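Local coordinates for protein exotoxin A (Pseudomonas aeruginosa, PDB 1IKP) that transfers ADP-ribose from NAD, very probably to elongation factor 2 of host cells, so halting protein synthesis after the toxin has entered, at residues 110-115 with 268-273; 210-215 with 430-435; 275-280 with 287-292. The protein carries 2 engineered substitutions. All blocks are in the same frame, centred on the assembly; numbering follows the deposited sequence.

Contact 1 of 3, residues 110-115 with 268-273; sequences PSNIKV and PLETFT
The carboxylate of Glu-270 and the amide of Asn-112 meet almost at right angles, their planes 79° apart. Asn-112 ND2 stands over the face of the carboxylate, well above its plane, and donates to Glu-270 OE1 at 2.9 Å in a nearly straight bond (167°). Seen from the amide, that oxygen lies in plane. The second oxygen, Glu-270 OE2, takes Lys-114 NZ on its syn side at 2.8 Å, closing a salt bridge somewhat tilted from the carboxylate plane. The ammonium also donates to Asn-112 OD1 at 2.9 Å, from above the carbonyl plane, so amide, ammonium and carboxylate form a ring of bonds. Lys-114 reaches it by bending at chi2 (-54°). Water 1 bridges Asn-112 ND2, at 2.9 Å, to Glu-270 O, at 2.8 Å.

Outside the two segments, Thr-134 OG1 bonds to Lys-114 NZ and Trp-190 NE1 bonds to Asn-112 OD1, while the Trp-190 side chain packs against Glu-270.

Asparagine suits its place because one amide both donates and accepts; the long lysine carries its charge from the strand to the carboxylate, and the two glutamate oxygens each take a different donor. Buried Lys-114 and Asn-112 on strand 112-120 are thus satisfied. The ammonium of Lys-114 and the amide donor of Asn-112 would probably favour the ionised form of Glu-270, tying the binding region to a loop of the targeting region.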
loop_
_atom_site.group_PDB
_atom_site.type_symbol
_atom_site.label_atom_id
_atom_site.label_comp_id
_atom_site.label_asym_id
_atom_site.label_seq_id
_atom_site.Cartn_x
_atom_site.Cartn_y
_atom_site.Cartn_z
ATOM N N PRO A 110 10.924 6.589 -11.068
ATOM C CA PRO A 110 10.308 5.266 -11.116
ATOM C C PRO A 110 10.324 4.955 -12.626
ATOM O O PRO A 110 10.332 5.871 -13.446
ATOM C CB PRO A 110 8.888 5.535 -10.627
ATOM C CG PRO A 110 9.071 6.673 -9.668
ATOM C CD PRO A 110 10.049 7.557 -10.372
ATOM N N SER A 111 10.314 3.680 -12.990
ATOM C CA SER A 111 10.346 3.310 -14.405
ATOM C C SER A 111 8.983 2.927 -14.982
ATOM O O SER A 111 8.893 2.124 -15.904
ATOM C CB SER A 111 11.351 2.164 -14.614
ATOM O OG SER A 111 11.119 1.053 -13.769
ATOM N N ASN A 112 7.926 3.534 -14.456
ATOM C CA ASN A 112 6.581 3.242 -14.909
ATOM C C ASN A 112 5.784 4.520 -15.084
ATOM O O ASN A 112 6.217 5.606 -14.674
ATOM C CB ASN A 112 5.865 2.331 -13.893
ATOM C CG ASN A 112 5.782 2.938 -12.496
ATOM O OD1 ASN A 112 5.014 3.875 -12.237
ATOM N ND2 ASN A 112 6.586 2.398 -11.576
ATOM N N ILE A 113 4.639 4.375 -15.740
ATOM C CA ILE A 113 3.700 5.493 -15.854
ATOM C C ILE A 113 2.445 5.127 -15.058
ATOM O O ILE A 113 2.209 3.950 -14.724
ATOM C CB ILE A 113 3.236 5.797 -17.310
ATOM C CG1 ILE A 113 2.425 4.642 -17.890
ATOM C CG2 ILE A 113 4.397 6.226 -18.132
ATOM C CD1 ILE A 113 1.739 5.029 -19.208
ATOM N N LYS A 114 1.650 6.157 -14.734
ATOM C CA LYS A 114 0.359 5.927 -14.076
ATOM C C LYS A 114 -0.686 6.334 -15.099
ATOM O O LYS A 114 -0.455 7.246 -15.897
ATOM C CB LYS A 114 0.140 6.818 -12.847
ATOM C CG LYS A 114 1.185 6.680 -11.765
ATOM C CD LYS A 114 1.368 5.240 -11.318
ATOM C CE LYS A 114 2.323 5.164 -10.118
ATOM N NZ LYS A 114 3.000 3.865 -10.147
ATOM N N VAL A 115 -1.817 5.642 -15.077
ATOM C CA VAL A 115 -2.931 5.958 -15.968
ATOM C C VAL A 115 -4.205 5.956 -15.128
ATOM O O VAL A 115 -4.397 5.080 -14.276
ATOM C CB VAL A 115 -3.067 4.896 -17.097
ATOM C CG1 VAL A 115 -4.244 5.261 -18.034
ATOM C CG2 VAL A 115 -1.780 4.827 -17.893
ATOM N N PRO A 268 8.742 -0.053 -2.017
ATOM C CA PRO A 268 7.588 0.104 -2.911
ATOM C C PRO A 268 7.250 -1.175 -3.673
ATOM O O PRO A 268 8.144 -1.867 -4.169
ATOM C CB PRO A 268 8.024 1.224 -3.859
ATOM C CG PRO A 268 9.025 1.973 -3.069
ATOM C CD PRO A 268 9.802 0.907 -2.354
ATOM N N LEU A 269 5.963 -1.475 -3.766
ATOM C CA LEU A 269 5.512 -2.645 -4.475
ATOM C C LEU A 269 6.016 -2.634 -5.918
ATOM O O LEU A 269 6.514 -3.647 -6.423
ATOM C CB LEU A 269 3.989 -2.707 -4.456
ATOM C CG LEU A 269 3.351 -3.926 -5.128
ATOM C CD1 LEU A 269 3.579 -5.149 -4.256
ATOM C CD2 LEU A 269 1.866 -3.702 -5.316
ATOM N N GLU A 270 5.929 -1.479 -6.578
ATOM C CA GLU A 270 6.341 -1.375 -7.975
ATOM C C GLU A 270 7.850 -1.553 -8.229
ATOM O O GLU A 270 8.291 -1.629 -9.377
ATOM C CB GLU A 270 5.806 -0.063 -8.579
ATOM C CG GLU A 270 6.302 1.194 -7.898
ATOM C CD GLU A 270 5.526 2.453 -8.332
ATOM O OE1 GLU A 270 6.159 3.358 -8.882
ATOM O OE2 GLU A 270 4.303 2.523 -8.098
ATOM N N THR A 271 8.646 -1.639 -7.171
ATOM C CA THR A 271 10.070 -1.872 -7.332
ATOM C C THR A 271 10.230 -3.300 -7.861
ATOM O O THR A 271 11.157 -3.609 -8.619
ATOM C CB THR A 271 10.784 -1.731 -5.983
ATOM O OG1 THR A 271 10.861 -0.338 -5.650
ATOM C CG2 THR A 271 12.181 -2.340 -6.036
ATOM N N PHE A 272 9.290 -4.158 -7.495
ATOM C CA PHE A 272 9.344 -5.559 -7.913
ATOM C C PHE A 272 8.804 -5.867 -9.304
ATOM O O PHE A 272 8.906 -7.002 -9.778
ATOM C CB PHE A 272 8.655 -6.414 -6.860
ATOM C CG PHE A 272 9.320 -6.323 -5.518
ATOM C CD1 PHE A 272 10.519 -6.995 -5.279
ATOM C CD2 PHE A 272 8.805 -5.501 -4.524
ATOM C CE1 PHE A 272 11.206 -6.842 -4.067
ATOM C CE2 PHE A 272 9.481 -5.336 -3.300
ATOM C CZ PHE A 272 10.689 -6.013 -3.077
ATOM N N THR A 273 8.224 -4.862 -9.956
ATOM C CA THR A 273 7.705 -5.021 -11.310
ATOM C C THR A 273 8.605 -4.271 -12.285
ATOM O O THR A 273 8.300 -4.188 -13.487
ATOM C CB THR A 273 6.247 -4.494 -11.439
ATOM O OG1 THR A 273 6.129 -3.227 -10.791
ATOM C CG2 THR A 273 5.264 -5.479 -10.836
HETATM O O HOH W 1 8.440 0.192 -11.541
#

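Contact 2 of 3, residues 210-215 with 430-435; sequences AQQRCN and EERGYV
Arg-432 reaches across to Gln-212 and Asn-215 with a side chain that bends repeatedly. Its CB lies at the edge of the Tyr-434 ring, in the ring plane. Beyond CG the chain turns at chi2 (-78°) and again at chi3 (-68°), carrying CD to 3.6 Å from Gln-212 NE2. The guanidinium then meets the Gln-212 amide with the two planes nearly perpendicular, 89° apart. Arg-432 NE lies only 2.6 Å from Gln-212 NE2, although both are donors, so the modelled assignment of nitrogen and oxygen in this amide is doubtful. As modelled, Arg-432 NH2 makes a weak, strongly bent bond to Gln-212 OE1 at 2.8 Å, and that bond shares the doubt. At the other tip, Arg-432 NH1 comes within 4.1 Å of Asn-215 ND2, mere packing. Water 2 sits 2.8 Å from Tyr-434 OH and reaches toward the amide of Gln-212.

Long polar side chains suit this surface, since they can span backbones whose nearest CA atoms, those of Gln-212 and Arg-432, are 9.9 Å apart. Pro-395 and Phe-400 also pack on Arg-432, and Glu-399 is a distant, weak ionic partner.

A disulfide from Cys-214 links the loop 210-215 covalently to Cys-197. Arg-432 itself follows helix 419-431, which ends in a Schellman motif: Gly-433 is C-prime and sends Gly-433 N back to Glu-430 O. This is the classical Schellman C-cap, with a C-prime glycine in the left-handed backbone conformation it adopts easily, here leading straight into strand 434-442 of the catalytic region.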
loop_
_atom_site.group_PDB
_atom_site.type_symbol
_atom_site.label_atom_id
_atom_site.label_comp_id
_atom_site.label_asym_id
_atom_site.label_seq_id
_atom_site.Cartn_x
_atom_site.Cartn_y
_atom_site.Cartn_z
ATOM N N ALA A 210 -9.450 10.732 1.288
ATOM C CA ALA A 210 -8.639 10.140 2.350
ATOM C C ALA A 210 -9.097 10.656 3.701
ATOM O O ALA A 210 -8.747 10.087 4.731
ATOM C CB ALA A 210 -7.157 10.451 2.135
ATOM N N GLN A 211 -9.899 11.721 3.675
ATOM C CA GLN A 211 -10.428 12.360 4.883
ATOM C C GLN A 211 -9.301 12.933 5.734
ATOM O O GLN A 211 -9.405 13.028 6.962
ATOM C CB GLN A 211 -11.266 11.365 5.688
ATOM C CG GLN A 211 -12.573 10.998 4.998
ATOM C CD GLN A 211 -13.423 10.021 5.787
ATOM O OE1 GLN A 211 -13.300 9.907 7.014
ATOM N NE2 GLN A 211 -14.306 9.316 5.091
ATOM N N GLN A 212 -8.229 13.330 5.061
ATOM C CA GLN A 212 -7.059 13.898 5.712
ATOM C C GLN A 212 -6.253 14.735 4.733
ATOM O O GLN A 212 -6.267 14.475 3.533
ATOM C CB GLN A 212 -6.185 12.780 6.278
ATOM C CG GLN A 212 -4.896 13.272 6.895
ATOM C CD GLN A 212 -4.517 12.488 8.126
ATOM O OE1 GLN A 212 -4.288 11.278 8.063
ATOM N NE2 GLN A 212 -4.456 13.171 9.263
ATOM N N ARG A 213 -5.548 15.736 5.255
ATOM C CA ARG A 213 -4.728 16.641 4.451
ATOM C C ARG A 213 -3.576 15.921 3.776
ATOM O O ARG A 213 -3.098 14.911 4.277
ATOM C CB ARG A 213 -4.133 17.746 5.330
ATOM C CG ARG A 213 -5.126 18.675 6.001
ATOM C CD ARG A 213 -5.756 19.645 5.016
ATOM N NE ARG A 213 -6.206 20.864 5.683
ATOM C CZ ARG A 213 -7.068 20.895 6.695
ATOM N NH1 ARG A 213 -7.588 19.769 7.167
ATOM N NH2 ARG A 213 -7.405 22.055 7.242
ATOM N N CYS A 214 -3.121 16.453 2.645
ATOM C CA CYS A 214 -1.993 15.860 1.934
ATOM C C CYS A 214 -0.760 15.848 2.826
ATOM O O CYS A 214 0.021 14.896 2.812
ATOM C CB CYS A 214 -1.698 16.652 0.662
ATOM S SG CYS A 214 -2.852 16.285 -0.700
ATOM N N ASN A 215 -0.595 16.918 3.602
ATOM C CA ASN A 215 0.532 17.052 4.517
ATOM C C ASN A 215 1.828 16.559 3.886
ATOM O O ASN A 215 2.499 15.671 4.415
ATOM C CB ASN A 215 0.241 16.277 5.806
ATOM C CG ASN A 215 1.341 16.423 6.833
ATOM O OD1 ASN A 215 1.820 17.526 7.096
ATOM N ND2 ASN A 215 1.743 15.307 7.429
ATOM N N GLU A 430 -0.848 12.778 19.384
ATOM C CA GLU A 430 -2.019 13.359 20.036
ATOM C C GLU A 430 -2.645 14.428 19.142
ATOM O O GLU A 430 -3.863 14.488 19.009
ATOM C CB GLU A 430 -1.626 13.969 21.383
ATOM C CG GLU A 430 -1.233 12.955 22.427
ATOM C CD GLU A 430 -0.955 13.588 23.776
ATOM O OE1 GLU A 430 -0.120 14.509 23.851
ATOM O OE2 GLU A 430 -1.580 13.152 24.766
ATOM N N GLU A 431 -1.802 15.256 18.519
ATOM C CA GLU A 431 -2.298 16.317 17.645
ATOM C C GLU A 431 -3.056 15.753 16.445
ATOM O O GLU A 431 -3.942 16.421 15.896
ATOM C CB GLU A 431 -1.135 17.197 17.159
ATOM C CG GLU A 431 -0.423 17.946 18.269
ATOM C CD GLU A 431 -1.270 19.049 18.877
ATOM O OE1 GLU A 431 -0.835 19.639 19.891
ATOM O OE2 GLU A 431 -2.364 19.330 18.340
ATOM N N ARG A 432 -2.678 14.545 16.011
ATOM C CA ARG A 432 -3.342 13.881 14.885
ATOM C C ARG A 432 -4.501 12.982 15.332
ATOM O O ARG A 432 -5.041 12.206 14.558
ATOM C CB ARG A 432 -2.318 13.096 14.064
ATOM C CG ARG A 432 -1.476 13.968 13.121
ATOM C CD ARG A 432 -2.255 14.344 11.855
ATOM N NE ARG A 432 -2.508 13.171 11.015
ATOM C CZ ARG A 432 -1.607 12.588 10.230
ATOM N NH1 ARG A 432 -0.372 13.062 10.149
ATOM N NH2 ARG A 432 -1.940 11.511 9.524
ATOM N N GLY A 433 -4.867 13.098 16.604
ATOM C CA GLY A 433 -5.995 12.342 17.105
ATOM C C GLY A 433 -5.746 10.899 17.496
ATOM O O GLY A 433 -6.694 10.129 17.548
ATOM N N TYR A 434 -4.490 10.526 17.758
ATOM C CA TYR A 434 -4.159 9.154 18.172
ATOM C C TYR A 434 -3.991 9.055 19.676
ATOM O O TYR A 434 -3.683 10.053 20.340
ATOM C CB TYR A 434 -2.869 8.677 17.493
ATOM C CG TYR A 434 -3.050 8.346 16.052
ATOM C CD1 TYR A 434 -2.982 9.354 15.098
ATOM C CD2 TYR A 434 -3.281 7.041 15.622
ATOM C CE1 TYR A 434 -3.140 9.070 13.751
ATOM C CE2 TYR A 434 -3.432 6.749 14.277
ATOM C CZ TYR A 434 -3.361 7.769 13.352
ATOM O OH TYR A 434 -3.472 7.507 12.011
ATOM N N VAL A 435 -4.179 7.837 20.193
ATOM C CA VAL A 435 -4.070 7.568 21.618
ATOM C C VAL A 435 -3.304 6.253 21.843
ATOM O O VAL A 435 -3.462 5.280 21.099
ATOM C CB VAL A 435 -5.487 7.511 22.260
ATOM C CG1 VAL A 435 -6.339 6.470 21.578
ATOM C CG2 VAL A 435 -5.376 7.184 23.735
HETATM O O HOH W 2 -4.758 9.713 10.873
#

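Contact 3 of 3, residues 275-280 with 287-292; sequences HRQPRG and CGYPVQ
Tyr-289 OH donates to the backbone oxygen Pro-278 O at 3.1 Å, the one hydrogen bond between the two segments. The hydroxyl approaches in the carbonyl plane and on a lone pair, the bond making 134° with the C=O, and seen from the ring Pro-278 O lies at the edge, near the plane. Pro-278 CD also lies 3.2 Å from the tyrosine hydroxyl, Tyr-289 OH, the proline side chain crossing the tyrosine at about a right angle.

Gln-277 passes along the ring in the opposite direction and sets its amide oxygen over one face. Gln-277 OE1 lies 3.3 Å from both Tyr-289 CE2 and Tyr-289 CZ, above the rim rather than the centre, with the amide plane tilted 65° to the ring. Nearer the backbone, Gln-277 CB rests 3.6 Å from Tyr-289 OH. Gln-277 CG, beside its backbone N (chi1 -72°), starts an extended chain that brings the amide over the ring. A tyrosine suits the helix position because its long flat side chain bridges to the loop and ends in a donor. The rigid proline ring sets its CD against that hydroxyl while the proline carbonyl accepts the bond.

Leu-284 packs on both Pro-278 and Tyr-289, and the disulfide from Cys-287 to Cys-265 ties the first turns of helix 282-300 to the end of helix 255-265. The helix is kinked at Pro-290, whose nitrogen cannot donate to the preceding turn.

Arg-276 to Gly-280 match the Arg-Gln-Pro-Arg/Gly site at which furin is known to cut this toxin. Between these two segments, a hydroxyl bond and an amide oxygen over a ring make a light contact, consistent with a surface loop accessible to a protease while the disulfide keeps its flanking helices joined.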
loop_
_atom_site.group_PDB
_atom_site.type_symbol
_atom_site.label_atom_id
_atom_site.label_comp_id
_atom_site.label_asym_id
_atom_site.label_seq_id
_atom_site.Cartn_x
_atom_site.Cartn_y
_atom_site.Cartn_z
ATOM N N HIS A 275 11.396 -3.121 -14.942
ATOM C CA HIS A 275 11.969 -3.730 -16.145
ATOM C C HIS A 275 13.394 -4.193 -15.829
ATOM O O HIS A 275 13.838 -5.250 -16.286
ATOM C CB HIS A 275 11.976 -2.687 -17.266
ATOM C CG HIS A 275 12.556 -3.170 -18.562
ATOM N ND1 HIS A 275 12.131 -4.317 -19.192
ATOM C CD2 HIS A 275 13.472 -2.605 -19.381
ATOM C CE1 HIS A 275 12.758 -4.439 -20.350
ATOM N NE2 HIS A 275 13.576 -3.411 -20.487
ATOM N N ARG A 276 14.111 -3.397 -15.048
ATOM C CA ARG A 276 15.473 -3.756 -14.672
ATOM C C ARG A 276 15.614 -3.650 -13.166
ATOM O O ARG A 276 15.236 -2.640 -12.579
ATOM C CB ARG A 276 16.465 -2.844 -15.389
ATOM C CG ARG A 276 16.263 -2.902 -16.888
ATOM C CD ARG A 276 17.485 -2.526 -17.688
ATOM N NE ARG A 276 17.247 -2.824 -19.096
ATOM C CZ ARG A 276 18.090 -2.553 -20.084
ATOM N NH1 ARG A 276 19.252 -1.966 -19.828
ATOM N NH2 ARG A 276 17.767 -2.875 -21.329
ATOM N N GLN A 277 16.122 -4.719 -12.554
ATOM C CA GLN A 277 16.308 -4.784 -11.105
ATOM C C GLN A 277 17.417 -3.875 -10.605
ATOM O O GLN A 277 18.544 -3.938 -11.093
ATOM C CB GLN A 277 16.656 -6.208 -10.663
ATOM C CG GLN A 277 15.533 -7.220 -10.713
ATOM C CD GLN A 277 15.948 -8.552 -10.111
ATOM O OE1 GLN A 277 16.337 -8.625 -8.943
ATOM N NE2 GLN A 277 15.872 -9.614 -10.905
ATOM N N PRO A 278 17.114 -3.019 -9.619
ATOM C CA PRO A 278 18.143 -2.121 -9.080
ATOM C C PRO A 278 19.176 -2.996 -8.363
ATOM O O PRO A 278 18.827 -4.052 -7.836
ATOM C CB PRO A 278 17.363 -1.245 -8.102
ATOM C CG PRO A 278 15.962 -1.262 -8.656
ATOM C CD PRO A 278 15.791 -2.703 -9.053
ATOM N N ARG A 279 20.434 -2.567 -8.335
ATOM C CA ARG A 279 21.476 -3.351 -7.676
ATOM C C ARG A 279 22.203 -2.563 -6.591
ATOM O O ARG A 279 22.294 -1.335 -6.656
ATOM C CB ARG A 279 22.511 -3.840 -8.697
ATOM C CG ARG A 279 21.938 -4.351 -10.009
ATOM C CD ARG A 279 21.483 -3.199 -10.893
ATOM N NE ARG A 279 20.992 -3.655 -12.189
ATOM C CZ ARG A 279 20.507 -2.849 -13.128
ATOM N NH1 ARG A 279 20.449 -1.542 -12.915
ATOM N NH2 ARG A 279 20.082 -3.350 -14.279
ATOM N N GLY A 280 22.714 -3.282 -5.592
ATOM C CA GLY A 280 23.453 -2.646 -4.513
ATOM C C GLY A 280 22.658 -2.220 -3.293
ATOM O O GLY A 280 23.170 -2.283 -2.172
ATOM N N CYS A 287 16.764 -7.725 2.404
ATOM C CA CYS A 287 15.387 -8.036 2.756
ATOM C C CYS A 287 14.483 -8.281 1.552
ATOM O O CYS A 287 13.889 -9.343 1.437
ATOM C CB CYS A 287 14.795 -6.906 3.605
ATOM S SG CYS A 287 13.165 -7.238 4.378
ATOM N N GLY A 288 14.375 -7.278 0.679
ATOM C CA GLY A 288 13.505 -7.358 -0.489
ATOM C C GLY A 288 13.566 -8.604 -1.350
ATOM O O GLY A 288 12.611 -9.372 -1.413
ATOM N N TYR A 289 14.696 -8.809 -2.017
ATOM C CA TYR A 289 14.836 -9.976 -2.879
ATOM C C TYR A 289 14.791 -11.285 -2.082
ATOM O O TYR A 289 14.176 -12.249 -2.523
ATOM C CB TYR A 289 16.132 -9.855 -3.701
ATOM C CG TYR A 289 16.128 -8.678 -4.669
ATOM C CD1 TYR A 289 17.264 -7.887 -4.844
ATOM C CD2 TYR A 289 14.982 -8.346 -5.396
ATOM C CE1 TYR A 289 17.258 -6.791 -5.715
ATOM C CE2 TYR A 289 14.968 -7.253 -6.269
ATOM C CZ TYR A 289 16.107 -6.479 -6.420
ATOM O OH TYR A 289 16.086 -5.379 -7.258
ATOM N N PRO A 290 15.450 -11.343 -0.903
ATOM C CA PRO A 290 15.388 -12.595 -0.143
ATOM C C PRO A 290 13.949 -12.981 0.223
ATOM O O PRO A 290 13.565 -14.142 0.103
ATOM C CB PRO A 290 16.237 -12.290 1.087
ATOM C CG PRO A 290 17.307 -11.402 0.524
ATOM C CD PRO A 290 16.498 -10.456 -0.364
ATOM N N VAL A 291 13.151 -12.004 0.653
ATOM C CA VAL A 291 11.768 -12.293 1.018
ATOM C C VAL A 291 10.936 -12.690 -0.202
ATOM O O VAL A 291 10.115 -13.606 -0.125
ATOM C CB VAL A 291 11.130 -11.078 1.744
ATOM C CG1 VAL A 291 9.614 -11.239 1.826
ATOM C CG2 VAL A 291 11.699 -10.966 3.158
ATOM N N GLN A 292 11.140 -11.981 -1.313
ATOM C CA GLN A 292 10.431 -12.274 -2.552
ATOM C C GLN A 292 10.729 -13.722 -2.955
ATOM O O GLN A 292 9.813 -14.503 -3.232
ATOM C CB GLN A 292 10.888 -11.307 -3.658
ATOM C CG GLN A 292 10.194 -11.511 -5.005
ATOM C CD GLN A 292 10.744 -10.606 -6.101
ATOM O OE1 GLN A 292 10.041 -10.281 -7.061
ATOM N NE2 GLN A 292 11.996 -10.201 -5.968
#

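From the N terminus, the chain passes through 110-115, at the start of strand 112-120, and comes back at 268-273, where contact 1 closes a long loop between the binding and targeting regions. Before that loop closes, residues 210-215 open contact 2, completed only at 430-435, so the two loops cross; contact 2 joins the binding and catalytic regions. Contact 3 follows contact 1 in series and falls wholly within the span of contact 2, closing a short stretch in which the loop before helix 282-300 folds back on that helix. Contacts 1 and 3 touch, centres about 13 Å apart: Phe-272 packs on Gln-292 and Tyr-289. Contact 2 stands apart, its centre about 27 Å from that of contact 1 and about 33 Å from that of contact 3.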